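Local coordinates for protein transcription initiation factor IIB,Transcription initiation factor IIB (Methanocaldococcus jannaschii, PDB 5O9J) that probably splices itself out of its host transcription factor as a self-processing protein element, here in a mini-intein form with the HINT fold, at residues I12-G17 / F63-V68; N37-R40 / E45-K48; I55-N60 / K137-D142; M79-V84 / K89-R94. All coordinates share one frame; numbering follows the deposited sequence.

Contact 1: residues I12-G17 / F63-V68; sequences IIKENG and FKFMPV
Phe-65 reaches across to Ile-12, Ile-13 and Lys-14, joining two strands of the HINT-fold intein that are not neighbours. Strands 10-15 and 63-67 lie on either side of strand 52-57 in one antiparallel sheet, so the axes of the two short strand segments come no closer than 7.9 Å and side chains must span the gap. Along 63-68, Lys-64 secures the backbone of this edge strand to Ala-56 of the middle strand. Phe-65 follows. Its CG sits anti to the carbonyl carbon (chi1 -78°), and the ring passes over the middle strand, touching Glu-53 and Ile-55. At its far end CE1 lies 3.7 Å from Ile-13 C, while CZ meets Ile-12 CG2 at 4.1 Å. Lys-14 crosses the ring at about a right angle, and its extended chain brings CE 3.9 Å from Phe-65 CD2. A leucine here has no flat face for the lysine chain to lie on, and that chain would probably be freer to turn. Met-66, next along, bonds through its backbone to Val-54. The CH-pi contact that defines the pair places Lys-14 CG 4.0 Å from the centroid of the Phe-65 ring, only 4° off the normal.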
loop_
_atom_site.group_PDB
_atom_site.type_symbol
_atom_site.label_atom_id
_atom_site.label_comp_id
_atom_site.label_asym_id
_atom_site.label_seq_id
_atom_site.Cartn_x
_atom_site.Cartn_y
_atom_site.Cartn_z
ATOM N N ILE A 12 4.400 7.495 7.075
ATOM C CA ILE A 12 4.558 8.703 7.852
ATOM C C ILE A 12 3.476 8.675 8.903
ATOM O O ILE A 12 2.296 8.630 8.572
ATOM C CB ILE A 12 4.454 9.976 6.955
ATOM C CG1 ILE A 12 5.592 9.995 5.930
ATOM C CG2 ILE A 12 4.485 11.228 7.799
ATOM C CD1 ILE A 12 5.319 10.857 4.690
ATOM N N ILE A 13 3.862 8.678 10.174
ATOM C CA ILE A 13 2.874 8.502 11.230
ATOM C C ILE A 13 2.932 9.543 12.328
ATOM O O ILE A 13 3.913 10.272 12.468
ATOM C CB ILE A 13 3.016 7.121 11.918
ATOM C CG1 ILE A 13 4.387 6.997 12.595
ATOM C CG2 ILE A 13 2.812 6.003 10.923
ATOM C CD1 ILE A 13 4.551 5.717 13.415
ATOM N N LYS A 14 1.847 9.593 13.096
ATOM C CA LYS A 14 1.832 10.211 14.416
ATOM C C LYS A 14 1.620 9.123 15.458
ATOM O O LYS A 14 0.606 8.424 15.417
ATOM C CB LYS A 14 0.723 11.254 14.538
ATOM C CG LYS A 14 1.135 12.673 14.258
ATOM C CD LYS A 14 0.109 13.604 14.863
ATOM C CE LYS A 14 0.168 14.982 14.258
ATOM N NZ LYS A 14 -0.856 15.865 14.886
ATOM N N GLU A 15 2.570 8.964 16.377
ATOM C CA GLU A 15 2.436 7.969 17.444
ATOM C C GLU A 15 2.318 8.664 18.799
ATOM O O GLU A 15 3.152 9.512 19.144
ATOM C CB GLU A 15 3.619 6.998 17.446
ATOM C CG GLU A 15 3.472 5.830 18.424
ATOM C CD GLU A 15 4.610 4.821 18.316
ATOM O OE1 GLU A 15 5.661 5.169 17.735
ATOM O OE2 GLU A 15 4.452 3.680 18.809
ATOM N N ASN A 16 1.273 8.313 19.550
ATOM C CA ASN A 16 0.954 8.949 20.834
ATOM C C ASN A 16 1.072 10.465 20.801
ATOM O O ASN A 16 1.402 11.088 21.809
ATOM C CB ASN A 16 1.851 8.396 21.943
ATOM C CG ASN A 16 1.546 6.956 22.262
ATOM O OD1 ASN A 16 0.423 6.493 22.055
ATOM N ND2 ASN A 16 2.543 6.231 22.764
ATOM N N GLY A 17 0.821 11.051 19.635
ATOM C CA GLY A 17 0.887 12.491 19.477
ATOM C C GLY A 17 2.119 13.052 18.786
ATOM O O GLY A 17 2.234 14.272 18.657
ATOM N N PHE A 63 -5.224 15.244 1.945
ATOM C CA PHE A 63 -4.149 14.462 2.549
ATOM C C PHE A 63 -3.829 14.975 3.946
ATOM O O PHE A 63 -3.289 16.071 4.120
ATOM C CB PHE A 63 -2.899 14.490 1.674
ATOM C CG PHE A 63 -3.013 13.642 0.436
ATOM C CD1 PHE A 63 -3.411 14.196 -0.776
ATOM C CD2 PHE A 63 -2.735 12.289 0.487
ATOM C CE1 PHE A 63 -3.521 13.414 -1.912
ATOM C CE2 PHE A 63 -2.847 11.500 -0.646
ATOM C CZ PHE A 63 -3.238 12.060 -1.846
ATOM N N LYS A 64 -4.167 14.152 4.932
ATOM C CA LYS A 64 -4.143 14.520 6.343
ATOM C C LYS A 64 -3.800 13.315 7.220
ATOM O O LYS A 64 -3.980 12.176 6.803
ATOM C CB LYS A 64 -5.509 15.068 6.778
ATOM C CG LYS A 64 -5.795 16.512 6.421
ATOM C CD LYS A 64 -6.977 17.013 7.240
ATOM C CE LYS A 64 -7.015 18.534 7.301
ATOM N NZ LYS A 64 -7.076 19.134 5.946
ATOM N N PHE A 65 -3.337 13.565 8.438
ATOM C CA PHE A 65 -3.228 12.498 9.424
ATOM C C PHE A 65 -4.614 11.981 9.797
ATOM O O PHE A 65 -5.504 12.764 10.126
ATOM C CB PHE A 65 -2.487 12.976 10.670
ATOM C CG PHE A 65 -0.998 13.029 10.498
ATOM C CD1 PHE A 65 -0.269 11.865 10.313
ATOM C CD2 PHE A 65 -0.329 14.245 10.507
ATOM C CE1 PHE A 65 1.094 11.905 10.157
ATOM C CE2 PHE A 65 1.039 14.296 10.347
ATOM C CZ PHE A 65 1.753 13.129 10.170
ATOM N N MET A 66 -4.793 10.665 9.716
ATOM C CA MET A 66 -6.062 10.013 10.047
ATOM C C MET A 66 -5.818 8.850 11.000
ATOM O O MET A 66 -4.867 8.081 10.810
ATOM C CB MET A 66 -6.772 9.488 8.794
ATOM C CG MET A 66 -7.148 10.554 7.759
ATOM S SD MET A 66 -8.565 11.530 8.280
ATOM C CE MET A 66 -9.874 10.309 8.239
ATOM N N PRO A 67 -6.686 8.712 12.015
ATOM C CA PRO A 67 -6.618 7.618 12.993
ATOM C C PRO A 67 -6.558 6.234 12.370
ATOM O O PRO A 67 -7.337 5.921 11.473
ATOM C CB PRO A 67 -7.926 7.774 13.779
ATOM C CG PRO A 67 -8.218 9.230 13.711
ATOM C CD PRO A 67 -7.791 9.639 12.317
ATOM N N VAL A 68 -5.641 5.414 12.867
ATOM C CA VAL A 68 -5.622 3.986 12.565
ATOM C C VAL A 68 -6.372 3.276 13.691
ATOM O O VAL A 68 -6.101 3.517 14.868
ATOM C CB VAL A 68 -4.188 3.447 12.449
ATOM C CG1 VAL A 68 -4.185 1.929 12.177
ATOM C CG2 VAL A 68 -3.427 4.203 11.350
#

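Contact 2: residues N37-R40 / E45-K48; sequences NIRR and EIAK
Arg-39 and Ile-46 pair through two backbone bonds: Arg-39 N gives its hydrogen to Ile-46 O at 2.8 Å, and Ile-46 N returns one to Arg-39 O at 2.9 Å. The second is nearly straight, 169° at the hydrogen. Ile-46 O also receives the CA-H of Ile-38, with Ile-38 CA 3.2 Å away. Further along, Asn-37 O takes the CA-H of Ala-47 at 3.4 Å from Ala-47 CA. These pairs build the antiparallel beta hairpin of strands 38-41 and 44-48, which forms one margin of a five-stranded sheet in the HINT fold; on its other side, Glu-45 and Ala-47 bond through their backbones to Arg-73 and Val-71 of strand 70-75. On one face Arg-39 CG sits between the backbone N and the carbonyl carbon (chi1 72°), from where the extended chain brings the guanidinium over Ile-46, and Ile-46 CG2 comes within 3.3 Å of Arg-39 NH1. That nitrogen has its charge partner in Glu-70. On the other face Arg-40 and Glu-45 run side by side, their guanidinium and carboxylate planes stacked only 13° apart, with Glu-45 CG over a face of the guanidinium. Added to this stacking is a long salt bridge of 3.9 Å between Arg-40 NH2 and Glu-45 OE2, one of charge without a directed N-H. The stronger partner of this carboxylate is Arg-73, whose NE meets Glu-45 OE1. Nearby, Ile-38 CG2 rests 3.9 Å from Glu-45 CG, and Ile-32 of helix 24-33 packs against Ile-38, Glu-45 and Ala-47.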
loop_
_atom_site.group_PDB
_atom_site.type_symbol
_atom_site.label_atom_id
_atom_site.label_comp_id
_atom_site.label_asym_id
_atom_site.label_seq_id
_atom_site.Cartn_x
_atom_site.Cartn_y
_atom_site.Cartn_z
ATOM N N ASN A 37 -4.578 -7.082 22.939
ATOM C CA ASN A 37 -5.804 -6.991 22.163
ATOM C C ASN A 37 -5.611 -7.643 20.809
ATOM O O ASN A 37 -6.041 -7.107 19.774
ATOM C CB ASN A 37 -6.222 -5.529 21.983
ATOM C CG ASN A 37 -6.172 -4.750 23.281
ATOM O OD1 ASN A 37 -5.357 -3.836 23.446
ATOM N ND2 ASN A 37 -7.040 -5.115 24.219
ATOM N N ILE A 38 -4.918 -8.776 20.809
ATOM C CA ILE A 38 -4.728 -9.522 19.581
ATOM C C ILE A 38 -5.882 -10.485 19.403
ATOM O O ILE A 38 -6.288 -11.152 20.354
ATOM C CB ILE A 38 -3.399 -10.301 19.569
ATOM C CG1 ILE A 38 -2.240 -9.380 19.938
ATOM C CG2 ILE A 38 -3.177 -10.947 18.205
ATOM C CD1 ILE A 38 -0.914 -10.079 20.047
ATOM N N ARG A 39 -6.422 -10.543 18.192
ATOM C CA ARG A 39 -7.395 -11.570 17.846
ATOM C C ARG A 39 -6.952 -12.198 16.538
ATOM O O ARG A 39 -6.055 -11.682 15.876
ATOM C CB ARG A 39 -8.807 -10.990 17.734
ATOM C CG ARG A 39 -9.056 -10.125 16.503
ATOM C CD ARG A 39 -10.502 -9.642 16.467
ATOM N NE ARG A 39 -10.861 -9.097 15.160
ATOM C CZ ARG A 39 -10.633 -7.842 14.787
ATOM N NH1 ARG A 39 -10.044 -6.994 15.626
ATOM N NH2 ARG A 39 -10.991 -7.429 13.574
ATOM N N ARG A 40 -7.563 -13.314 16.168
ATOM C CA ARG A 40 -7.161 -14.005 14.955
ATOM C C ARG A 40 -8.316 -14.254 13.994
ATOM O O ARG A 40 -9.464 -14.442 14.400
ATOM C CB ARG A 40 -6.490 -15.336 15.302
ATOM C CG ARG A 40 -5.132 -15.193 15.955
ATOM C CD ARG A 40 -4.440 -16.541 16.046
ATOM N NE ARG A 40 -2.983 -16.411 16.074
ATOM C CZ ARG A 40 -2.220 -16.317 14.990
ATOM N NH1 ARG A 40 -2.771 -16.325 13.786
ATOM N NH2 ARG A 40 -0.905 -16.212 15.109
ATOM N N GLU A 45 -3.384 -12.072 12.134
ATOM C CA GLU A 45 -3.187 -11.545 13.485
ATOM C C GLU A 45 -3.602 -10.078 13.524
ATOM O O GLU A 45 -3.011 -9.261 12.827
ATOM C CB GLU A 45 -1.724 -11.669 13.896
ATOM C CG GLU A 45 -1.439 -12.530 15.109
ATOM C CD GLU A 45 0.061 -12.771 15.297
ATOM O OE1 GLU A 45 0.794 -12.840 14.282
ATOM O OE2 GLU A 45 0.508 -12.879 16.458
ATOM N N ILE A 46 -4.599 -9.740 14.333
ATOM C CA ILE A 46 -5.121 -8.382 14.362
ATOM C C ILE A 46 -5.008 -7.767 15.743
ATOM O O ILE A 46 -5.435 -8.364 16.729
ATOM C CB ILE A 46 -6.596 -8.345 13.936
ATOM C CG1 ILE A 46 -6.750 -8.884 12.516
ATOM C CG2 ILE A 46 -7.150 -6.935 14.049
ATOM C CD1 ILE A 46 -8.124 -9.463 12.241
ATOM N N ALA A 47 -4.435 -6.572 15.815
ATOM C CA ALA A 47 -4.385 -5.821 17.064
ATOM C C ALA A 47 -5.069 -4.498 16.884
ATOM O O ALA A 47 -4.822 -3.805 15.899
ATOM C CB ALA A 47 -2.946 -5.606 17.518
ATOM N N LYS A 48 -5.930 -4.138 17.825
ATOM C CA LYS A 48 -6.489 -2.799 17.821
ATOM C C LYS A 48 -5.455 -1.896 18.479
ATOM O O LYS A 48 -4.723 -2.343 19.358
ATOM C CB LYS A 48 -7.834 -2.747 18.548
ATOM C CG LYS A 48 -7.803 -1.990 19.861
ATOM C CD LYS A 48 -9.079 -1.191 20.028
ATOM C CE LYS A 48 -8.995 -0.223 21.202
ATOM N NZ LYS A 48 -10.209 0.647 21.279
#

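Contact 3: residues I55-N60 / K137-D142; sequences IAFNSN and KLINSD
Asn-58 OD1 accepts the backbone N-H of Lys-62 and, weakly, that of Asn-60, pinning the turn that follows Phe-57, the residue whose ring meets Leu-138 and Ile-139 across the contact. Phe-57 ends strand 52-57 of the HINT fold, and its partners belong to the irregular loop between strands 127-131 and 143-154, far along the chain. With CG anti to the backbone N (chi1 -176°), the ring projects out to that loop. Ile-139 CG2 sits over one face, 3.7 Å from the centroid of the Phe-57 ring and 18° off its normal, displaced toward CE1 and CD1; this is a CH-pi contact. Leu-138 approaches obliquely, and its CD2 closes to 3.3 Å from Phe-57 CE2, a tight fit. Phe-63 of the neighbouring strand adds an edge-to-face ring to Phe-57 and also touches Ile-139. Past the apolar pair, the loop bonds internally: Ser-141 OG gives its hydrogen to Asp-142 O at 2.8 Å. Between the two segments the side-chain contacts are apolar, so the attachment of the loop to the strand end rests here on shape and the burial of apolar surface and carries little of the directional demand that polar bonds would impose.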
loop_
_atom_site.group_PDB
_atom_site.type_symbol
_atom_site.label_atom_id
_atom_site.label_comp_id
_atom_site.label_asym_id
_atom_site.label_seq_id
_atom_site.Cartn_x
_atom_site.Cartn_y
_atom_site.Cartn_z
ATOM N N ILE A 55 -0.747 9.154 7.310
ATOM C CA ILE A 55 -1.142 10.052 6.228
ATOM C C ILE A 55 -2.073 9.314 5.287
ATOM O O ILE A 55 -1.747 8.246 4.789
ATOM C CB ILE A 55 0.059 10.592 5.425
ATOM C CG1 ILE A 55 0.918 11.494 6.302
ATOM C CG2 ILE A 55 -0.428 11.364 4.194
ATOM C CD1 ILE A 55 0.159 12.689 6.889
ATOM N N ALA A 56 -3.244 9.885 5.062
ATOM C CA ALA A 56 -4.204 9.284 4.171
ATOM C C ALA A 56 -4.986 10.369 3.464
ATOM O O ALA A 56 -4.981 11.523 3.879
ATOM C CB ALA A 56 -5.137 8.364 4.935
ATOM N N PHE A 57 -5.659 9.977 2.394
ATOM C CA PHE A 57 -6.534 10.856 1.637
ATOM C C PHE A 57 -7.974 10.711 2.134
ATOM O O PHE A 57 -8.628 9.707 1.863
ATOM C CB PHE A 57 -6.437 10.504 0.162
ATOM C CG PHE A 57 -7.215 11.398 -0.708
ATOM C CD1 PHE A 57 -6.698 12.624 -1.129
ATOM C CD2 PHE A 57 -8.497 11.039 -1.084
ATOM C CE1 PHE A 57 -7.457 13.438 -1.937
ATOM C CE2 PHE A 57 -9.234 11.847 -1.870
ATOM C CZ PHE A 57 -8.736 13.045 -2.323
ATOM N N ASN A 58 -8.484 11.706 2.856
ATOM C CA ASN A 58 -9.760 11.511 3.543
ATOM C C ASN A 58 -11.006 11.789 2.694
ATOM O O ASN A 58 -10.904 12.181 1.528
ATOM C CB ASN A 58 -9.808 12.356 4.824
ATOM C CG ASN A 58 -9.911 13.867 4.560
ATOM O OD1 ASN A 58 -9.917 14.339 3.418
ATOM N ND2 ASN A 58 -10.001 14.627 5.639
ATOM N N SER A 59 -12.176 11.582 3.301
ATOM C CA SER A 59 -13.470 11.766 2.636
ATOM C C SER A 59 -13.735 13.207 2.185
ATOM O O SER A 59 -14.596 13.447 1.340
ATOM C CB SER A 59 -14.608 11.310 3.558
ATOM O OG SER A 59 -14.474 9.940 3.905
ATOM N N ASN A 60 -13.006 14.163 2.753
ATOM C CA ASN A 60 -13.129 15.557 2.344
ATOM C C ASN A 60 -12.090 15.919 1.292
ATOM O O ASN A 60 -11.793 17.098 1.079
ATOM C CB ASN A 60 -12.995 16.485 3.551
ATOM C CG ASN A 60 -14.080 16.257 4.584
ATOM O OD1 ASN A 60 -15.159 15.756 4.267
ATOM N ND2 ASN A 60 -13.798 16.624 5.829
ATOM N N LYS A 137 -7.984 10.548 -10.332
ATOM C CA LYS A 137 -8.863 11.522 -11.006
ATOM C C LYS A 137 -9.682 12.329 -9.978
ATOM O O LYS A 137 -10.336 13.320 -10.312
ATOM C CB LYS A 137 -9.774 10.816 -12.033
ATOM C CG LYS A 137 -9.877 11.483 -13.413
ATOM C CD LYS A 137 -9.565 10.418 -14.443
ATOM C CE LYS A 137 -9.473 10.894 -15.826
ATOM N NZ LYS A 137 -9.209 9.767 -16.782
ATOM N N LEU A 138 -9.600 11.905 -8.721
ATOM C CA LEU A 138 -10.351 12.492 -7.617
ATOM C C LEU A 138 -9.372 13.152 -6.645
ATOM O O LEU A 138 -9.725 14.034 -5.843
ATOM C CB LEU A 138 -11.201 11.396 -6.954
ATOM C CG LEU A 138 -11.850 11.399 -5.579
ATOM C CD1 LEU A 138 -12.977 10.398 -5.555
ATOM C CD2 LEU A 138 -10.876 10.966 -4.567
ATOM N N ILE A 139 -8.127 12.697 -6.736
ATOM C CA ILE A 139 -6.989 13.442 -6.224
ATOM C C ILE A 139 -6.555 14.455 -7.292
ATOM O O ILE A 139 -6.699 14.188 -8.486
ATOM C CB ILE A 139 -5.801 12.518 -5.874
ATOM C CG1 ILE A 139 -5.380 11.694 -7.102
ATOM C CG2 ILE A 139 -6.147 11.620 -4.698
ATOM C CD1 ILE A 139 -4.497 10.493 -6.795
ATOM N N ASN A 140 -6.023 15.603 -6.879
ATOM C CA ASN A 140 -5.627 16.631 -7.850
ATOM C C ASN A 140 -4.186 16.395 -8.317
ATOM O O ASN A 140 -3.263 17.131 -7.967
ATOM C CB ASN A 140 -5.795 18.047 -7.267
ATOM C CG ASN A 140 -5.585 19.140 -8.310
ATOM O OD1 ASN A 140 -4.763 20.042 -8.139
ATOM N ND2 ASN A 140 -6.326 19.048 -9.406
ATOM N N SER A 141 -4.011 15.356 -9.126
ATOM C CA SER A 141 -2.680 14.921 -9.535
ATOM C C SER A 141 -2.500 14.854 -11.049
ATOM O O SER A 141 -3.456 14.641 -11.794
ATOM C CB SER A 141 -2.366 13.550 -8.934
ATOM O OG SER A 141 -1.043 13.154 -9.243
ATOM N N ASP A 142 -1.266 15.053 -11.494
ATOM C CA ASP A 142 -0.892 14.730 -12.863
ATOM C C ASP A 142 -0.580 13.244 -12.917
ATOM O O ASP A 142 -0.284 12.645 -11.891
ATOM C CB ASP A 142 0.308 15.558 -13.318
ATOM C CG ASP A 142 -0.044 17.017 -13.534
ATOM O OD1 ASP A 142 -1.118 17.288 -14.118
ATOM O OD2 ASP A 142 0.753 17.887 -13.122
#

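Contact 4: residues M79-V84 / K89-R94; sequences MFEIVV and KVRVTR
Phe-80 and Val-92 bind each other twice, Phe-80 N to Val-92 O at 2.8 Å and Val-92 N to Phe-80 O at 2.9 Å. Ile-82 and Val-90 repeat the pattern two residues on, with Ile-82 N 3.0 Å from Val-90 O and the reciprocal bond completed by Val-90 N and Ile-82 O. The Phe-80 ring turns its edge to Arg-94: NH2 lies in the ring plane, 3.6 Å from Phe-80 CZ, and the two planes stand 84° apart, so the ring edge meets a face of the guanidinium. With an alanine here the ring edge is gone, which is likely to open a gap beside Arg-94 and leave its guanidinium without an aromatic flank. Thr-93 CG2 touches Met-79 CG at 3.9 Å. All this belongs to the antiparallel hairpin of strands 79-84 and 88-92 in the HINT-fold intein, whose segment axes run 166° apart. On the face opposite Phe-80, Glu-81 extends with CG anti to its backbone nitrogen (chi1 -177°), which carries OE2 out beside Arg-91. The direct salt bridge is long, but a water fills in, donating to Glu-81 OE2 at 2.6 Å and accepting from Arg-91 NE at 2.8 Å. Further out, Asn-152 holds Glu-81 OE1, while Glu-78 and Asp-112 form salt bridges to Arg-94 and thereby position its guanidinium against the ring. Thr-93 OG1 makes a weak hydrogen bond to His-96 ND1; the two residues match the Thr-x-x-His pattern of intein block B, which in relatives assists the first splicing step.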
loop_
_atom_site.group_PDB
_atom_site.type_symbol
_atom_site.label_atom_id
_atom_site.label_comp_id
_atom_site.label_asym_id
_atom_site.label_seq_id
_atom_site.Cartn_x
_atom_site.Cartn_y
_atom_site.Cartn_z
ATOM N N MET A 79 5.697 -12.217 -3.354
ATOM C CA MET A 79 5.201 -10.925 -3.780
ATOM C C MET A 79 5.776 -10.591 -5.134
ATOM O O MET A 79 6.869 -11.047 -5.480
ATOM C CB MET A 79 5.554 -9.841 -2.773
ATOM C CG MET A 79 4.776 -9.931 -1.475
ATOM S SD MET A 79 5.222 -8.547 -0.433
ATOM C CE MET A 79 6.935 -8.374 -0.931
ATOM N N PHE A 80 5.034 -9.801 -5.899
ATOM C CA PHE A 80 5.480 -9.377 -7.215
ATOM C C PHE A 80 6.230 -8.076 -7.094
ATOM O O PHE A 80 5.768 -7.148 -6.434
ATOM C CB PHE A 80 4.301 -9.215 -8.169
ATOM C CG PHE A 80 3.616 -10.505 -8.516
ATOM C CD1 PHE A 80 2.800 -11.146 -7.594
ATOM C CD2 PHE A 80 3.770 -11.070 -9.775
ATOM C CE1 PHE A 80 2.161 -12.333 -7.917
ATOM C CE2 PHE A 80 3.139 -12.253 -10.104
ATOM C CZ PHE A 80 2.332 -12.888 -9.169
ATOM N N GLU A 81 7.400 -8.012 -7.710
ATOM C CA GLU A 81 8.089 -6.741 -7.857
ATOM C C GLU A 81 7.900 -6.236 -9.278
ATOM O O GLU A 81 8.367 -6.855 -10.229
ATOM C CB GLU A 81 9.571 -6.875 -7.524
ATOM C CG GLU A 81 10.332 -5.575 -7.597
ATOM C CD GLU A 81 11.824 -5.782 -7.487
ATOM O OE1 GLU A 81 12.382 -6.474 -8.361
ATOM O OE2 GLU A 81 12.438 -5.258 -6.531
ATOM N N ILE A 82 7.176 -5.131 -9.419
ATOM C CA ILE A 82 6.996 -4.486 -10.716
ATOM C C ILE A 82 8.056 -3.419 -10.910
ATOM O O ILE A 82 8.199 -2.537 -10.072
ATOM C CB ILE A 82 5.615 -3.818 -10.850
ATOM C CG1 ILE A 82 4.498 -4.813 -10.560
ATOM C CG2 ILE A 82 5.440 -3.239 -12.247
ATOM C CD1 ILE A 82 3.127 -4.163 -10.515
ATOM N N VAL A 83 8.803 -3.497 -12.007
ATOM C CA VAL A 83 9.815 -2.489 -12.289
ATOM C C VAL A 83 9.488 -1.782 -13.596
ATOM O O VAL A 83 9.314 -2.434 -14.625
ATOM C CB VAL A 83 11.224 -3.106 -12.361
ATOM C CG1 VAL A 83 12.267 -2.013 -12.457
ATOM C CG2 VAL A 83 11.477 -3.972 -11.139
ATOM N N VAL A 84 9.388 -0.453 -13.549
ATOM C CA VAL A 84 9.023 0.335 -14.728
ATOM C C VAL A 84 10.167 1.245 -15.150
ATOM O O VAL A 84 11.181 1.316 -14.456
ATOM C CB VAL A 84 7.756 1.191 -14.478
ATOM C CG1 VAL A 84 6.555 0.302 -14.160
ATOM C CG2 VAL A 84 7.991 2.196 -13.357
ATOM N N LYS A 89 10.000 1.076 -8.838
ATOM C CA LYS A 89 9.562 -0.279 -8.547
ATOM C C LYS A 89 8.718 -0.364 -7.284
ATOM O O LYS A 89 8.809 0.482 -6.399
ATOM C CB LYS A 89 10.771 -1.212 -8.435
ATOM C CG LYS A 89 11.724 -0.877 -7.303
ATOM C CD LYS A 89 13.039 -1.628 -7.456
ATOM C CE LYS A 89 13.930 -0.979 -8.510
ATOM N NZ LYS A 89 15.263 -1.651 -8.625
ATOM N N VAL A 90 7.887 -1.396 -7.216
ATOM C CA VAL A 90 7.030 -1.601 -6.060
ATOM C C VAL A 90 6.877 -3.096 -5.816
ATOM O O VAL A 90 6.883 -3.882 -6.761
ATOM C CB VAL A 90 5.647 -0.923 -6.262
ATOM C CG1 VAL A 90 4.909 -1.524 -7.454
ATOM C CG2 VAL A 90 4.808 -1.008 -4.996
ATOM N N ARG A 91 6.769 -3.493 -4.552
ATOM C CA ARG A 91 6.530 -4.894 -4.205
ATOM C C ARG A 91 5.143 -5.074 -3.613
ATOM O O ARG A 91 4.837 -4.505 -2.564
ATOM C CB ARG A 91 7.566 -5.398 -3.205
ATOM C CG ARG A 91 9.001 -5.328 -3.671
ATOM C CD ARG A 91 9.920 -5.842 -2.568
ATOM N NE ARG A 91 11.231 -6.220 -3.078
ATOM C CZ ARG A 91 11.984 -7.181 -2.554
ATOM N NH1 ARG A 91 13.164 -7.458 -3.091
ATOM N NH2 ARG A 91 11.556 -7.866 -1.498
ATOM N N VAL A 92 4.304 -5.866 -4.270
ATOM C CA VAL A 92 2.941 -6.073 -3.784
ATOM C C VAL A 92 2.503 -7.525 -3.900
ATOM O O VAL A 92 3.062 -8.299 -4.672
ATOM C CB VAL A 92 1.915 -5.187 -4.544
ATOM C CG1 VAL A 92 2.190 -3.727 -4.293
ATOM C CG2 VAL A 92 1.955 -5.476 -6.031
ATOM N N THR A 93 1.488 -7.884 -3.129
ATOM C CA THR A 93 0.915 -9.212 -3.215
ATOM C C THR A 93 0.041 -9.335 -4.448
ATOM O O THR A 93 -0.305 -8.343 -5.099
ATOM C CB THR A 93 0.088 -9.554 -1.973
ATOM O OG1 THR A 93 -1.002 -8.633 -1.861
ATOM C CG2 THR A 93 0.955 -9.469 -0.723
ATOM N N ARG A 94 -0.316 -10.572 -4.748
ATOM C CA ARG A 94 -0.993 -10.938 -5.982
ATOM C C ARG A 94 -2.353 -10.277 -6.128
ATOM O O ARG A 94 -2.786 -9.967 -7.236
ATOM C CB ARG A 94 -1.125 -12.465 -6.042
ATOM C CG ARG A 94 -2.524 -12.985 -6.290
ATOM C CD ARG A 94 -2.520 -14.486 -6.524
ATOM N NE ARG A 94 -1.575 -14.875 -7.568
ATOM C CZ ARG A 94 -0.402 -15.449 -7.328
ATOM N NH1 ARG A 94 -0.028 -15.690 -6.075
ATOM N NH2 ARG A 94 0.401 -15.771 -8.334
HETATM O O HOH W 1 11.821 -3.848 -4.431
#

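How the contacts relate
From the N terminus, strand 10-15 opens contact 1, which closes some fifty residues later at strand 63-67 and spans the sheet of strands 18-23, 10-15, 52-57 and 63-67. Within that span lies contact 2, the short hairpin at the margin of another sheet, their centres about 20 Å apart. Contact 3 starts at strand 52-57, before contact 1 has closed, and ends in the loop at 137-142, so contacts 1 and 3 cross. They also touch, because strands 52-57 and 63-67 are neighbours in one sheet. Contact 4, a second hairpin at the edge of the sheet with 143-154 and 119-123, falls within the long span of contact 3, yet sits on the opposite side of the chain's centre from contact 1.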